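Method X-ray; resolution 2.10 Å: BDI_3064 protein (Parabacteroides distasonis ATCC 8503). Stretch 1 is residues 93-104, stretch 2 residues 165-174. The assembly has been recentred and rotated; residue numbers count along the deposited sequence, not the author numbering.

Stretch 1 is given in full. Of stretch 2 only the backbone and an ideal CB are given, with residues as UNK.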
# COMPACT_ATOMS: atom_id res chain seq x y z
N LEU A 93 4.47 30.51 15.91
CA LEU A 93 5.59 31.40 15.71
C LEU A 93 6.59 31.09 16.80
O LEU A 93 6.22 30.97 17.97
CB LEU A 93 5.13 32.84 15.79
CG LEU A 93 4.49 33.40 14.53
CD1 LEU A 93 3.35 32.56 13.98
CD2 LEU A 93 4.00 34.79 14.88
N ARG A 94 7.84 30.91 16.42
CA ARG A 94 8.86 30.65 17.42
C ARG A 94 9.11 31.90 18.27
O ARG A 94 9.25 31.77 19.48
CB ARG A 94 10.15 30.20 16.76
CG ARG A 94 11.12 29.57 17.73
CD ARG A 94 12.30 29.01 16.97
NE ARG A 94 13.26 28.40 17.88
CZ ARG A 94 14.26 29.04 18.48
NH1 ARG A 94 14.47 30.36 18.30
NH2 ARG A 94 15.05 28.36 19.29
N GLU A 95 9.17 33.06 17.62
CA GLU A 95 9.38 34.36 18.29
C GLU A 95 8.26 35.33 17.95
O GLU A 95 7.55 35.15 16.95
CB GLU A 95 10.68 35.04 17.83
CG GLU A 95 11.91 34.16 17.72
CD GLU A 95 12.46 33.66 19.05
OE1 GLU A 95 11.89 33.97 20.12
OE2 GLU A 95 13.47 32.92 19.00
N SER A 96 8.10 36.35 18.80
CA SER A 96 7.29 37.51 18.45
C SER A 96 7.88 38.13 17.23
O SER A 96 9.09 38.09 17.03
CB SER A 96 7.28 38.54 19.57
OG SER A 96 6.53 38.04 20.65
N MET A 97 7.02 38.66 16.39
CA MET A 97 7.46 39.23 15.13
C MET A 97 6.42 40.18 14.62
O MET A 97 5.25 40.07 14.95
CB MET A 97 7.67 38.13 14.07
CG MET A 97 6.44 37.28 13.79
SD MET A 97 6.70 35.94 12.62
CE MET A 97 7.12 36.83 11.13
N ASN A 98 6.88 41.09 13.79
CA ASN A 98 5.99 41.89 12.99
C ASN A 98 5.14 40.94 12.13
O ASN A 98 5.67 40.22 11.28
CB ASN A 98 6.82 42.86 12.14
CG ASN A 98 6.02 43.54 11.06
OD1 ASN A 98 4.79 43.65 11.14
ND2 ASN A 98 6.72 44.01 10.02
N ALA A 99 3.83 40.93 12.38
CA ALA A 99 2.85 40.17 11.59
C ALA A 99 3.01 40.32 10.06
O ALA A 99 2.79 39.37 9.32
CB ALA A 99 1.43 40.53 12.01
N ALA A 100 3.39 41.50 9.59
CA ALA A 100 3.62 41.71 8.15
C ALA A 100 4.79 40.91 7.54
O ALA A 100 4.88 40.77 6.33
CB ALA A 100 3.83 43.20 7.87
N ALA A 101 5.72 40.45 8.39
CA ALA A 101 6.88 39.66 7.95
C ALA A 101 6.50 38.19 7.72
O ALA A 101 7.24 37.46 7.05
CB ALA A 101 8.00 39.76 8.96
N LEU A 102 5.35 37.79 8.27
CA LEU A 102 4.74 36.49 7.99
C LEU A 102 4.55 36.30 6.50
O LEU A 102 4.49 37.29 5.75
CB LEU A 102 3.37 36.34 8.65
CG LEU A 102 3.31 36.25 10.16
CD1 LEU A 102 1.86 36.39 10.57
CD2 LEU A 102 3.89 34.93 10.64
N PRO A 103 4.46 35.02 6.06
CA PRO A 103 4.43 34.79 4.62
C PRO A 103 3.14 35.21 3.93
O PRO A 103 2.10 35.35 4.56
CB PRO A 103 4.63 33.27 4.52
CG PRO A 103 5.18 32.85 5.84
CD PRO A 103 4.54 33.76 6.81
N ASN A 104 3.25 35.47 2.64
CA ASN A 104 2.09 35.47 1.78
C ASN A 104 1.83 34.02 1.38
O ASN A 104 2.74 33.19 1.31
CB ASN A 104 2.31 36.33 0.54
CG ASN A 104 2.48 37.81 0.87
OD1 ASN A 104 2.08 38.29 1.93
ND2 ASN A 104 3.09 38.54 -0.05
N UNK A 165 9.96 42.08 3.29
CA UNK A 165 11.39 41.81 3.25
C UNK A 165 12.13 42.69 4.28
O UNK A 165 12.85 43.62 3.92
CB UNK A 165 11.94 42.05 1.84
N UNK A 166 11.97 42.36 5.55
CA UNK A 166 12.64 43.08 6.65
C UNK A 166 14.04 42.51 6.99
O UNK A 166 14.68 42.98 7.90
CB UNK A 166 11.76 43.03 7.90
N UNK A 167 14.45 41.43 6.31
CA UNK A 167 15.79 40.86 6.47
C UNK A 167 16.06 40.06 7.74
O UNK A 167 17.21 39.66 7.98
CB UNK A 167 16.81 42.00 6.41
N UNK A 168 15.03 39.83 8.56
CA UNK A 168 15.19 39.06 9.79
C UNK A 168 14.86 37.59 9.57
O UNK A 168 14.06 37.23 8.70
CB UNK A 168 14.30 39.64 10.90
N UNK A 169 15.48 36.76 10.40
CA UNK A 169 15.22 35.34 10.42
C UNK A 169 14.02 35.09 11.29
O UNK A 169 13.98 35.53 12.44
CB UNK A 169 16.44 34.55 10.91
N UNK A 170 13.04 34.37 10.75
CA UNK A 170 11.88 33.95 11.50
C UNK A 170 11.75 32.46 11.30
O UNK A 170 12.12 31.93 10.26
CB UNK A 170 10.62 34.69 11.07
N UNK A 171 11.24 31.80 12.32
CA UNK A 171 10.90 30.41 12.24
C UNK A 171 9.45 30.37 12.62
O UNK A 171 9.08 30.77 13.73
CB UNK A 171 11.78 29.52 13.13
N UNK A 172 8.63 29.89 11.69
CA UNK A 172 7.27 29.50 12.04
C UNK A 172 7.11 28.01 11.74
O UNK A 172 7.81 27.44 10.90
CB UNK A 172 6.24 30.33 11.28
N UNK A 173 6.20 27.38 12.47
CA UNK A 173 5.85 26.02 12.24
C UNK A 173 4.45 25.95 11.67
O UNK A 173 3.56 26.67 12.10
CB UNK A 173 5.97 25.20 13.53
N UNK A 174 4.28 25.08 10.68
CA UNK A 174 3.01 24.87 10.02
C UNK A 174 2.66 23.41 10.20
O UNK A 174 3.47 22.52 9.95
CB UNK A 174 3.06 25.26 8.54

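At position 165 the CA-to-CB bond points away from stretch 1 and the ideal CB has no atom of that stretch within 5.5 Å, so little is dictated; the residue is Ala165.

Position 166 points toward stretch 1, its ideal CB 5.1 Å from Ala101 CB. That gap admits a short or medium side chain, polar or apolar. The residue is Asp166, whose OD2 lies 3.3 Å from Ala101 CB. Its OD1 accepts a hydrogen bond from the backbone N of residue 168 at 3.1 Å (172°), tying down the turn.

Position 167 has phi/psi of 75/6, and a positive phi by itself favours glycine; it is Gly167.

Position 168 points toward stretch 1 but finds nothing within 5.5 Å of its ideal CB, so many side chains, polar ones included, would fit. Asn168 fills it and makes no contact across. At 169 stretch 1 is out of reach, which leaves the choice open; the residue is Glu169.

Position 170 has strand-like angles (-128/148) and a sideways CA-to-CB bond, with Met97 CE 4.1 Å from the ideal CB. Met97 and Ala101 offer an apolar surface that a long aliphatic or an aromatic side chain could cover. The residue is Tyr170. Met97 CE sits over one ring face, 3.7 Å from the centroid and 14° off the normal, a CH-pi contact, while Met97 CB approaches CE1 at 3.3 Å and Ala101 CB approaches CE2 at 3.4 Å. The hydroxyl donates to Asp166 OD2 in a very short 2.5 Å hydrogen bond and accepts one from Asn168 ND2 at 3.0 Å. Water 2 links Tyr170 OH (2.5 Å) to Asn98 N (2.9 Å).

Position 171 points toward stretch 1, its ideal CB 3.9 Å from Arg94 CD. A small or beta-branched side chain could pack on that aliphatic stem. It is Thr171, with CB 3.8 Å from Arg94 CD. Whatever the side chain, the backbone O accepts from Arg94 N at 3.0 Å (162°); water 1 also bridges this O to Glu95 N, at 3.1 Å from each.

Position 172 pairs with Leu93 in an antiparallel, non-hydrogen-bonded bridge, CA to CA 4.5 Å. Its ideal CB is 4.5 Å from Leu93 CD1 and 5.2 Å from Leu102 CD2, so a branched aliphatic residue is expected. Ile172 places CG2 3.8 Å from Leu93 CG and CD1 3.7 Å from Pro103 CD.

Position 173 points sideways with nothing near its ideal CB; only a long side chain could reach across. Tyr173 does, bringing OH 3.7 Å from Arg94 CD.

Position 174 is similarly unconstrained by stretch 1; Leu174 makes no contact with it.

Stretch 2 (165-174) ADGNEYTIYL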
# COMPACT_ATOMS: atom_id res chain seq x y z
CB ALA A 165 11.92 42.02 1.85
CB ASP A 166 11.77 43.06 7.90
CG ASP A 166 11.54 41.65 8.45
OD1 ASP A 166 12.17 40.70 7.94
OD2 ASP A 166 10.76 41.50 9.40
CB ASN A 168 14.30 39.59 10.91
CG ASN A 168 14.54 41.05 11.22
OD1 ASN A 168 15.65 41.55 11.08
ND2 ASN A 168 13.48 41.75 11.58
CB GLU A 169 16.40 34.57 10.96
CG GLU A 169 16.26 33.07 10.73
CD GLU A 169 17.42 32.30 11.26
OE1 GLU A 169 18.57 32.78 11.13
OE2 GLU A 169 17.20 31.21 11.80
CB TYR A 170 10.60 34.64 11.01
CG TYR A 170 10.66 36.13 11.15
CD1 TYR A 170 10.56 36.73 12.39
CD2 TYR A 170 10.82 36.94 10.03
CE1 TYR A 170 10.63 38.10 12.52
CE2 TYR A 170 10.89 38.32 10.15
CZ TYR A 170 10.79 38.89 11.40
OH TYR A 170 10.84 40.25 11.53
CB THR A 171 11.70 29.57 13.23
OG1 THR A 171 13.04 29.46 12.76
CG2 THR A 171 11.12 28.18 13.36
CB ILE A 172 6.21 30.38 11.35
CG1 ILE A 172 6.15 30.13 9.85
CG2 ILE A 172 6.49 31.86 11.67
CD1 ILE A 172 5.13 30.96 9.11
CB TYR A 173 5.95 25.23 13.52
CG TYR A 173 7.29 25.37 14.16
CD1 TYR A 173 8.34 24.54 13.80
CD2 TYR A 173 7.53 26.35 15.12
CE1 TYR A 173 9.59 24.66 14.40
CE2 TYR A 173 8.77 26.47 15.72
CZ TYR A 173 9.79 25.63 15.36
OH TYR A 173 11.02 25.75 15.93
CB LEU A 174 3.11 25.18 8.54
CG LEU A 174 3.77 26.52 8.23
CD1 LEU A 174 3.89 26.64 6.72
CD2 LEU A 174 2.98 27.69 8.79
O HOH W 1 8.73 33.68 14.60
O HOH W 2 9.77 41.07 13.66
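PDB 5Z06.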